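Local atomic coordinates of signal peptidase I (Enterococcus faecalis, PDB entry 4ME8), a protein that probably cleaves hydrophobic N-terminal signal or leader sequences from secreted proteins, as a serine endopeptidase of the peptidase S26 family. Residues K46-P52 with M109-D115; P27-D31 with L70-Y74; V56-D61 with N87-T93. All blocks are in the same frame, centred on the assembly; numbering follows the deposited sequence.

Interaction 1 (K46-P52 with M109-D115); sequences KRLIGLP and MYFVLGD. With EDO (1,2-ethanediol), chain B.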
# COMPACT_ATOMS: atom_id res chain seq x y z
N LYS A 46 2.41 -3.81 7.36
CA LYS A 46 1.77 -3.62 6.06
C LYS A 46 2.76 -3.87 4.93
O LYS A 46 3.96 -3.88 5.15
CB LYS A 46 1.17 -2.22 5.92
CG LYS A 46 0.04 -1.88 6.90
CD LYS A 46 -1.24 -2.67 6.66
CE LYS A 46 -2.13 -2.58 7.89
NZ LYS A 46 -3.47 -3.20 7.72
N ARG A 47 2.22 -4.07 3.73
CA ARG A 47 3.02 -4.29 2.53
C ARG A 47 3.40 -2.97 1.84
O ARG A 47 2.57 -2.08 1.64
CB ARG A 47 2.28 -5.20 1.55
CG ARG A 47 3.22 -5.94 0.61
CD ARG A 47 2.49 -6.93 -0.28
NE ARG A 47 2.07 -8.13 0.44
CZ ARG A 47 2.82 -9.22 0.62
NH1 ARG A 47 4.06 -9.28 0.14
NH2 ARG A 47 2.33 -10.26 1.29
N LEU A 48 4.68 -2.87 1.50
CA LEU A 48 5.19 -1.72 0.78
C LEU A 48 4.71 -1.81 -0.67
O LEU A 48 4.95 -2.81 -1.35
CB LEU A 48 6.73 -1.70 0.84
CG LEU A 48 7.43 -0.53 0.14
CD1 LEU A 48 6.75 0.79 0.49
CD2 LEU A 48 8.89 -0.50 0.53
N ILE A 49 3.99 -0.78 -1.11
CA ILE A 49 3.37 -0.76 -2.44
C ILE A 49 3.95 0.38 -3.29
O ILE A 49 4.36 0.17 -4.44
CB ILE A 49 1.83 -0.66 -2.31
CG1 ILE A 49 1.28 -1.96 -1.69
CG2 ILE A 49 1.18 -0.38 -3.65
CD1 ILE A 49 1.42 -3.21 -2.55
N GLY A 50 4.00 1.57 -2.71
CA GLY A 50 4.54 2.74 -3.40
C GLY A 50 5.75 3.33 -2.73
O GLY A 50 5.78 3.50 -1.51
N LEU A 51 6.74 3.69 -3.55
CA LEU A 51 8.03 4.23 -3.12
C LEU A 51 8.13 5.68 -3.61
O LEU A 51 7.39 6.05 -4.51
CB LEU A 51 9.15 3.40 -3.76
CG LEU A 51 9.27 1.92 -3.33
CD1 LEU A 51 9.75 1.04 -4.47
CD2 LEU A 51 10.23 1.78 -2.17
N PRO A 52 9.04 6.49 -3.02
CA PRO A 52 9.19 7.91 -3.37
C PRO A 52 9.23 8.21 -4.88
O PRO A 52 9.98 7.58 -5.63
CB PRO A 52 10.53 8.29 -2.75
CG PRO A 52 10.70 7.35 -1.59
CD PRO A 52 9.97 6.08 -1.95
N MSE A 109 9.06 8.90 2.05
CA MSE A 109 7.79 8.31 2.48
C MSE A 109 7.40 7.13 1.64
O MSE A 109 7.87 6.97 0.52
CB MSE A 109 6.72 9.38 2.40
CG MSE A 109 7.05 10.44 3.45
SE MSE A 109 5.41 11.31 4.02
CE MSE A 109 4.81 10.08 5.42
N TYR A 110 6.52 6.30 2.21
CA TYR A 110 6.00 5.09 1.58
C TYR A 110 4.47 5.11 1.53
O TYR A 110 3.81 5.70 2.39
CB TYR A 110 6.41 3.85 2.39
CG TYR A 110 7.89 3.49 2.41
CD1 TYR A 110 8.69 3.60 1.28
CD2 TYR A 110 8.47 2.96 3.56
CE1 TYR A 110 10.02 3.22 1.30
CE2 TYR A 110 9.80 2.58 3.59
CZ TYR A 110 10.58 2.72 2.46
OH TYR A 110 11.90 2.34 2.48
N PHE A 111 3.92 4.43 0.52
CA PHE A 111 2.51 4.10 0.43
C PHE A 111 2.41 2.61 0.70
O PHE A 111 3.09 1.81 0.04
CB PHE A 111 1.97 4.41 -0.96
CG PHE A 111 0.48 4.24 -1.08
CD1 PHE A 111 -0.37 5.27 -0.71
CD2 PHE A 111 -0.06 3.05 -1.55
CE1 PHE A 111 -1.75 5.11 -0.81
CE2 PHE A 111 -1.43 2.89 -1.63
CZ PHE A 111 -2.28 3.92 -1.27
N VAL A 112 1.61 2.23 1.68
CA VAL A 112 1.49 0.82 2.08
C VAL A 112 0.03 0.35 2.04
O VAL A 112 -0.88 1.15 2.15
CB VAL A 112 2.10 0.56 3.48
CG1 VAL A 112 3.55 1.04 3.53
CG2 VAL A 112 1.26 1.22 4.58
N LEU A 113 -0.17 -0.95 1.84
CA LEU A 113 -1.50 -1.55 1.84
C LEU A 113 -1.45 -2.88 2.57
O LEU A 113 -0.43 -3.56 2.52
CB LEU A 113 -1.99 -1.78 0.41
CG LEU A 113 -2.21 -0.60 -0.54
CD1 LEU A 113 -2.58 -1.13 -1.90
CD2 LEU A 113 -3.29 0.35 -0.05
N GLY A 114 -2.54 -3.26 3.23
CA GLY A 114 -2.64 -4.57 3.87
C GLY A 114 -3.29 -5.59 2.96
O GLY A 114 -4.23 -5.26 2.22
N ASP A 115 -2.84 -6.85 3.04
CA ASP A 115 -3.35 -7.91 2.16
C ASP A 115 -4.84 -8.19 2.38
O ASP A 115 -5.54 -8.49 1.41
CB ASP A 115 -2.55 -9.20 2.33
CG ASP A 115 -1.09 -9.07 1.85
OD1 ASP A 115 -0.68 -8.02 1.29
OD2 ASP A 115 -0.35 -10.05 2.03
C1 EDO B . 0.98 -7.96 6.77
O1 EDO B . 0.10 -8.78 7.55
C2 EDO B . 0.47 -7.84 5.33
O2 EDO B . -0.62 -6.92 5.26
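Pro52 packs its ring against the backbone oxygen of Met109, a selenomethionine, with Pro52 CD 3.4 Å from Met109 O, where an antiparallel strand pair begins. Tyr110, with CG anti to its carbonyl carbon (chi1 -68°), sets its ring beside Leu48 and Leu51. Leu48 CD2 sits over one face of the Tyr110 ring, a CH-pi contact 4.1 Å from its centroid, while Leu51 CD2 approaches obliquely. Phe111 marks a classic beta bulge: its oxygen accepts from both Ile49 N and Gly50 N, the second bond nearly straight at 177°, and Phe111 N returns a bond to Gly50 O. The extra residue shifts the register, and Ile49 consequently turns its side chain toward the opposite strand, where Ile49 CG1 packs 3.9 Å from Leu113 CB. Val112 and Leu48 form a non-hydrogen-bonded antiparallel pair; Val112 CG2 abuts Lys46 CB and its CA makes a bent CA-H...O contact with Arg47 O. Leu113 exchanges two backbone bonds with Arg47. At Gly114, the aliphatic part of Lys46 passes 3.7 Å away, Lys46 CD to Gly114 CA. Lys46 is the predicted catalytic lysine, and its NZ is hydrogen-bonded to Ser120. Asp115 ends the contact in a side-on salt bridge. Arg47 NE meets Asp115 OD1 at 2.9 Å and Arg47 NH2 meets Asp115 OD2 at 2.8 Å, both through syn lone pairs, with guanidinium and carboxylate only 5° from coplanar. This two-point grip fixes the rotation of both groups, and Asp115 N binds an ethanediol oxygen. The pair lies at the middle of a five-stranded antiparallel sheet: strand 32-36 flanks 43-50, strand 129-130 flanks 109-113, and helix 123-126 touches Phe111 and Leu113.

Interaction 2 (P27-D31 with L70-Y74); sequences PQRFD and LSEDY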
# COMPACT_ATOMS: atom_id res chain seq x y z
N PRO A 27 14.15 -1.44 2.19
CA PRO A 27 12.88 -2.02 1.75
C PRO A 27 12.63 -1.87 0.25
O PRO A 27 12.94 -0.83 -0.33
CB PRO A 27 11.83 -1.26 2.58
CG PRO A 27 12.59 -0.78 3.77
CD PRO A 27 13.94 -0.42 3.24
N GLN A 28 12.12 -2.93 -0.37
CA GLN A 28 11.80 -2.95 -1.79
C GLN A 28 10.30 -3.19 -1.93
O GLN A 28 9.66 -3.63 -0.99
CB GLN A 28 12.55 -4.07 -2.50
CG GLN A 28 14.02 -4.20 -2.13
CD GLN A 28 14.64 -5.47 -2.69
OE1 GLN A 28 15.12 -6.32 -1.94
NE2 GLN A 28 14.63 -5.60 -4.02
N ARG A 29 9.73 -2.93 -3.10
CA ARG A 29 8.30 -3.14 -3.31
C ARG A 29 7.83 -4.57 -3.01
O ARG A 29 8.47 -5.55 -3.38
CB ARG A 29 7.93 -2.78 -4.75
CG ARG A 29 6.44 -2.62 -5.00
CD ARG A 29 6.15 -2.53 -6.49
NE ARG A 29 7.17 -1.76 -7.19
CZ ARG A 29 7.31 -0.43 -7.13
NH1 ARG A 29 6.47 0.31 -6.41
NH2 ARG A 29 8.31 0.16 -7.78
N PHE A 30 6.70 -4.66 -2.32
CA PHE A 30 6.09 -5.92 -1.91
C PHE A 30 6.74 -6.55 -0.67
O PHE A 30 6.30 -7.59 -0.19
CB PHE A 30 6.00 -6.94 -3.06
CG PHE A 30 5.24 -6.43 -4.27
CD1 PHE A 30 3.98 -5.87 -4.14
CD2 PHE A 30 5.77 -6.56 -5.55
CE1 PHE A 30 3.26 -5.43 -5.24
CE2 PHE A 30 5.06 -6.12 -6.66
CZ PHE A 30 3.80 -5.56 -6.51
N ASP A 31 7.77 -5.90 -0.13
CA ASP A 31 8.25 -6.22 1.20
C ASP A 31 7.18 -5.87 2.23
O ASP A 31 6.41 -4.91 2.07
CB ASP A 31 9.54 -5.45 1.54
CG ASP A 31 10.78 -6.02 0.85
OD1 ASP A 31 10.69 -7.08 0.19
OD2 ASP A 31 11.87 -5.40 0.98
N LEU A 70 1.20 -4.31 -12.39
CA LEU A 70 1.96 -5.26 -11.58
C LEU A 70 1.03 -6.30 -10.98
O LEU A 70 0.02 -5.96 -10.38
CB LEU A 70 2.65 -4.52 -10.44
CG LEU A 70 3.80 -3.59 -10.86
CD1 LEU A 70 4.30 -2.78 -9.68
CD2 LEU A 70 4.93 -4.41 -11.48
N SER A 71 1.38 -7.58 -11.13
CA SER A 71 0.59 -8.63 -10.51
C SER A 71 0.80 -8.69 -8.99
O SER A 71 1.76 -8.14 -8.45
CB SER A 71 0.86 -10.00 -11.16
OG SER A 71 2.20 -10.13 -11.57
N GLU A 72 -0.15 -9.34 -8.31
CA GLU A 72 -0.10 -9.55 -6.86
C GLU A 72 -0.59 -10.97 -6.56
O GLU A 72 -1.74 -11.18 -6.18
CB GLU A 72 -0.98 -8.51 -6.15
CG GLU A 72 -0.46 -7.08 -6.26
CD GLU A 72 -1.42 -6.04 -5.70
OE1 GLU A 72 -2.36 -5.65 -6.44
OE2 GLU A 72 -1.23 -5.59 -4.55
N ASP A 73 0.30 -11.94 -6.75
CA ASP A 73 -0.05 -13.36 -6.58
C ASP A 73 -0.45 -13.70 -5.14
O ASP A 73 -1.13 -14.70 -4.91
CB ASP A 73 1.10 -14.26 -7.06
CG ASP A 73 1.09 -14.46 -8.58
OD1 ASP A 73 0.13 -14.04 -9.25
OD2 ASP A 73 2.06 -15.06 -9.11
N TYR A 74 -0.03 -12.87 -4.20
CA TYR A 74 -0.45 -12.99 -2.79
C TYR A 74 -1.91 -12.59 -2.52
O TYR A 74 -2.44 -12.89 -1.45
CB TYR A 74 0.48 -12.17 -1.89
CG TYR A 74 0.53 -10.69 -2.22
CD1 TYR A 74 -0.42 -9.80 -1.69
CD2 TYR A 74 1.52 -10.17 -3.05
CE1 TYR A 74 -0.38 -8.45 -1.99
CE2 TYR A 74 1.57 -8.82 -3.35
CZ TYR A 74 0.62 -7.97 -2.83
OH TYR A 74 0.69 -6.63 -3.15
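A small, mostly apolar surface contact joins a type II beta turn, Gln28 to Asp31, to the loop leaving strand 68-70, and so links the approach to strand 32-36 with the edge of the four-stranded sheet. No hydrogen bond crosses it. Phe30, at the third position of the turn with a positive phi of 79°, contributes the largest share of the contact. Its ring meets Tyr74 in an offset edge-to-face pair, the tyrosine edge directed at the phenylalanine face, with planes at 63° and centroids 5.9 Å apart. Tyr74 reaches it with CG set between its backbone N and carbonyl carbon (chi1 59°), and its ring also makes a cation-pi contact with Arg47. At the rim of the Phe30 ring, near its plane, lies Leu70 CB, 4.2 Å from Phe30 CZ. Glu72 brings its CG to CE1 of the same ring, while its carboxylate is held by Tyr58 and Arg117. The turn itself is braced by Asp31 N bonding to Gln28 O and by Gln28 N bonding to Asp31 OD2. Beside Phe30, Arg29 sends its guanidinium to Ile49 O and Glu54, and its CD rests 3.7 Å from Leu70 CD1.

Interaction 3 (V56-D61 with N87-T93); sequences VEYRDD and NYTQDFT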
# COMPACT_ATOMS: atom_id res chain seq x y z
N VAL A 56 0.67 5.89 -7.83
CA VAL A 56 0.01 4.63 -7.50
C VAL A 56 -1.45 4.70 -7.91
O VAL A 56 -2.16 5.64 -7.55
CB VAL A 56 0.06 4.32 -5.99
CG1 VAL A 56 -0.72 3.05 -5.67
CG2 VAL A 56 1.51 4.20 -5.53
N GLU A 57 -1.88 3.71 -8.67
CA GLU A 57 -3.27 3.63 -9.09
C GLU A 57 -3.77 2.20 -9.00
O GLU A 57 -3.06 1.25 -9.31
CB GLU A 57 -3.45 4.19 -10.52
CG GLU A 57 -4.86 3.98 -11.09
CD GLU A 57 -5.20 4.85 -12.29
OE1 GLU A 57 -4.30 5.35 -13.00
OE2 GLU A 57 -6.41 5.04 -12.54
N TYR A 58 -5.01 2.06 -8.55
CA TYR A 58 -5.77 0.84 -8.73
C TYR A 58 -6.94 1.14 -9.65
O TYR A 58 -7.67 2.10 -9.43
CB TYR A 58 -6.28 0.31 -7.39
CG TYR A 58 -5.39 -0.74 -6.79
CD1 TYR A 58 -4.27 -0.38 -6.07
CD2 TYR A 58 -5.67 -2.09 -6.94
CE1 TYR A 58 -3.44 -1.33 -5.52
CE2 TYR A 58 -4.86 -3.05 -6.39
CZ TYR A 58 -3.74 -2.67 -5.69
OH TYR A 58 -2.91 -3.61 -5.13
N ARG A 59 -7.07 0.34 -10.71
CA ARG A 59 -8.20 0.41 -11.61
C ARG A 59 -8.58 -1.02 -11.98
O ARG A 59 -7.72 -1.80 -12.42
CB ARG A 59 -7.85 1.23 -12.87
CG ARG A 59 -9.01 1.39 -13.85
CD ARG A 59 -8.76 2.44 -14.92
NE ARG A 59 -7.96 1.95 -16.05
CZ ARG A 59 -6.65 2.15 -16.23
NH1 ARG A 59 -5.92 2.86 -15.36
NH2 ARG A 59 -6.05 1.64 -17.30
N ASP A 60 -9.85 -1.37 -11.77
CA ASP A 60 -10.38 -2.71 -12.05
C ASP A 60 -9.61 -3.81 -11.31
O ASP A 60 -9.40 -4.91 -11.82
CB ASP A 60 -10.42 -2.98 -13.56
CG ASP A 60 -11.48 -2.15 -14.26
OD1 ASP A 60 -12.64 -2.15 -13.80
OD2 ASP A 60 -11.15 -1.50 -15.28
N ASP A 61 -9.19 -3.48 -10.08
CA ASP A 61 -8.53 -4.40 -9.17
C ASP A 61 -7.07 -4.73 -9.54
O ASP A 61 -6.50 -5.69 -9.01
CB ASP A 61 -9.34 -5.70 -9.03
CG ASP A 61 -9.42 -6.19 -7.60
OD1 ASP A 61 -9.29 -5.35 -6.69
OD2 ASP A 61 -9.64 -7.40 -7.39
N ASN A 87 -14.85 -5.51 -6.70
CA ASN A 87 -13.39 -5.38 -6.70
C ASN A 87 -12.86 -5.43 -5.26
O ASN A 87 -13.37 -4.72 -4.38
CB ASN A 87 -12.93 -4.07 -7.36
CG ASN A 87 -12.91 -4.14 -8.88
OD1 ASN A 87 -12.94 -5.22 -9.48
ND2 ASN A 87 -12.84 -2.98 -9.51
N TYR A 88 -11.84 -6.25 -5.04
CA TYR A 88 -11.24 -6.43 -3.72
C TYR A 88 -10.63 -5.13 -3.19
O TYR A 88 -10.75 -4.81 -2.00
CB TYR A 88 -10.15 -7.51 -3.83
CG TYR A 88 -9.67 -8.06 -2.51
CD1 TYR A 88 -10.54 -8.70 -1.64
CD2 TYR A 88 -8.34 -7.96 -2.14
CE1 TYR A 88 -10.11 -9.21 -0.44
CE2 TYR A 88 -7.89 -8.47 -0.94
CZ TYR A 88 -8.78 -9.10 -0.09
OH TYR A 88 -8.34 -9.61 1.11
N THR A 89 -9.98 -4.39 -4.08
CA THR A 89 -9.43 -3.07 -3.79
C THR A 89 -10.17 -2.06 -4.66
O THR A 89 -10.26 -2.25 -5.87
CB THR A 89 -7.92 -2.99 -4.10
OG1 THR A 89 -7.22 -4.06 -3.44
CG2 THR A 89 -7.33 -1.66 -3.66
N GLN A 90 -10.68 -0.99 -4.05
CA GLN A 90 -11.46 0.01 -4.78
C GLN A 90 -10.55 0.80 -5.73
O GLN A 90 -9.34 0.92 -5.49
CB GLN A 90 -12.22 0.95 -3.82
CG GLN A 90 -11.45 2.14 -3.22
CD GLN A 90 -10.69 1.80 -1.95
OE1 GLN A 90 -9.99 0.78 -1.88
NE2 GLN A 90 -10.81 2.65 -0.93
N ASP A 91 -11.14 1.30 -6.81
CA ASP A 91 -10.43 2.21 -7.71
C ASP A 91 -9.94 3.45 -6.93
O ASP A 91 -10.68 4.06 -6.16
CB ASP A 91 -11.33 2.65 -8.87
CG ASP A 91 -11.72 1.50 -9.81
OD1 ASP A 91 -11.08 0.43 -9.79
OD2 ASP A 91 -12.68 1.68 -10.59
N PHE A 92 -8.68 3.80 -7.13
CA PHE A 92 -8.14 5.05 -6.60
C PHE A 92 -6.84 5.42 -7.29
O PHE A 92 -6.21 4.58 -7.92
CB PHE A 92 -7.92 4.96 -5.07
CG PHE A 92 -6.82 4.01 -4.65
CD1 PHE A 92 -7.10 2.68 -4.39
CD2 PHE A 92 -5.51 4.46 -4.48
CE1 PHE A 92 -6.10 1.80 -4.00
CE2 PHE A 92 -4.51 3.58 -4.09
CZ PHE A 92 -4.80 2.26 -3.85
N THR A 93 -6.50 6.70 -7.20
CA THR A 93 -5.14 7.18 -7.37
C THR A 93 -4.74 7.88 -6.06
O THR A 93 -5.55 8.01 -5.14
CB THR A 93 -5.01 8.18 -8.54
OG1 THR A 93 -5.67 9.40 -8.22
CG2 THR A 93 -5.60 7.61 -9.83
O HOH W 1 -6.98 -5.98 -5.12
O HOH W 2 -9.64 -1.02 -8.17
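Tyr58 and Phe92 form a hydrogen-bonded antiparallel pair at one edge of the four-stranded sheet, where the short strand 92-93 is laid against strand 56-59. Tyr58 N donates to Phe92 O at 2.9 Å and Phe92 N to Tyr58 O at 3.0 Å. Their side chains run side by side in the same direction, with ring planes 24° apart but slid so far that they barely overlap; Tyr58 CD1 comes 3.5 Å from Phe92 CZ. Thr89 lays its CG2 over one face of the Tyr58 ring in a CH-pi contact, 3.8 Å from the centroid and offset toward the rim. That methyl also lies at the edge of Phe92, in its plane. Val56 CG1 approaches the same phenylalanine obliquely.

Beyond the strands, two aspartates fasten the loops through main-chain N-H groups. Asp91 OD1 accepts from Asp60 N on its syn side, 30° out of the carboxylate plane. Asp61 OD1 takes the N-H of Thr89 nearly along its C-O axis, Thr89 N lying 2.9 Å from Asp61 OD1 in a straight bond of 169°; Tyr88 N adds a weak bond to OD2. The outer shell positions these groups. Arg117 reaches both Tyr58 OH and Thr89 OG1, Glu72 also holds the Tyr58 hydroxyl, and Tyr88 OH bonds to Asp115 O. One water links Asp61 OD1 with Thr89 OG1. A second accepts from Asp61 N and donates to Thr89 O and to Asp91 OD1, the last at 2.6 Å between the water oxygen and Asp91 OD1.

Overall arrangement
From the N terminus, the turn at 27-31 comes first and finds its partner at 70-74, closing a loop that contains the first segments of interactions 1 and 3. Interaction 1 then runs from 46-52 to 109-115 and encloses interaction 3 (56-61 with 87-93), which is nested inside it. Interaction 2 crosses both, since 27-31 precedes both loops while 70-74 falls inside each. Interaction 1 lies in the five-stranded sheet and interaction 3 in the four-stranded one; Phe111 packing on Phe92 and Leu113 on Tyr58 bring these sheets together. Interaction 2 touches both, through Phe30 beside Leu48 and Glu72 beside Tyr58.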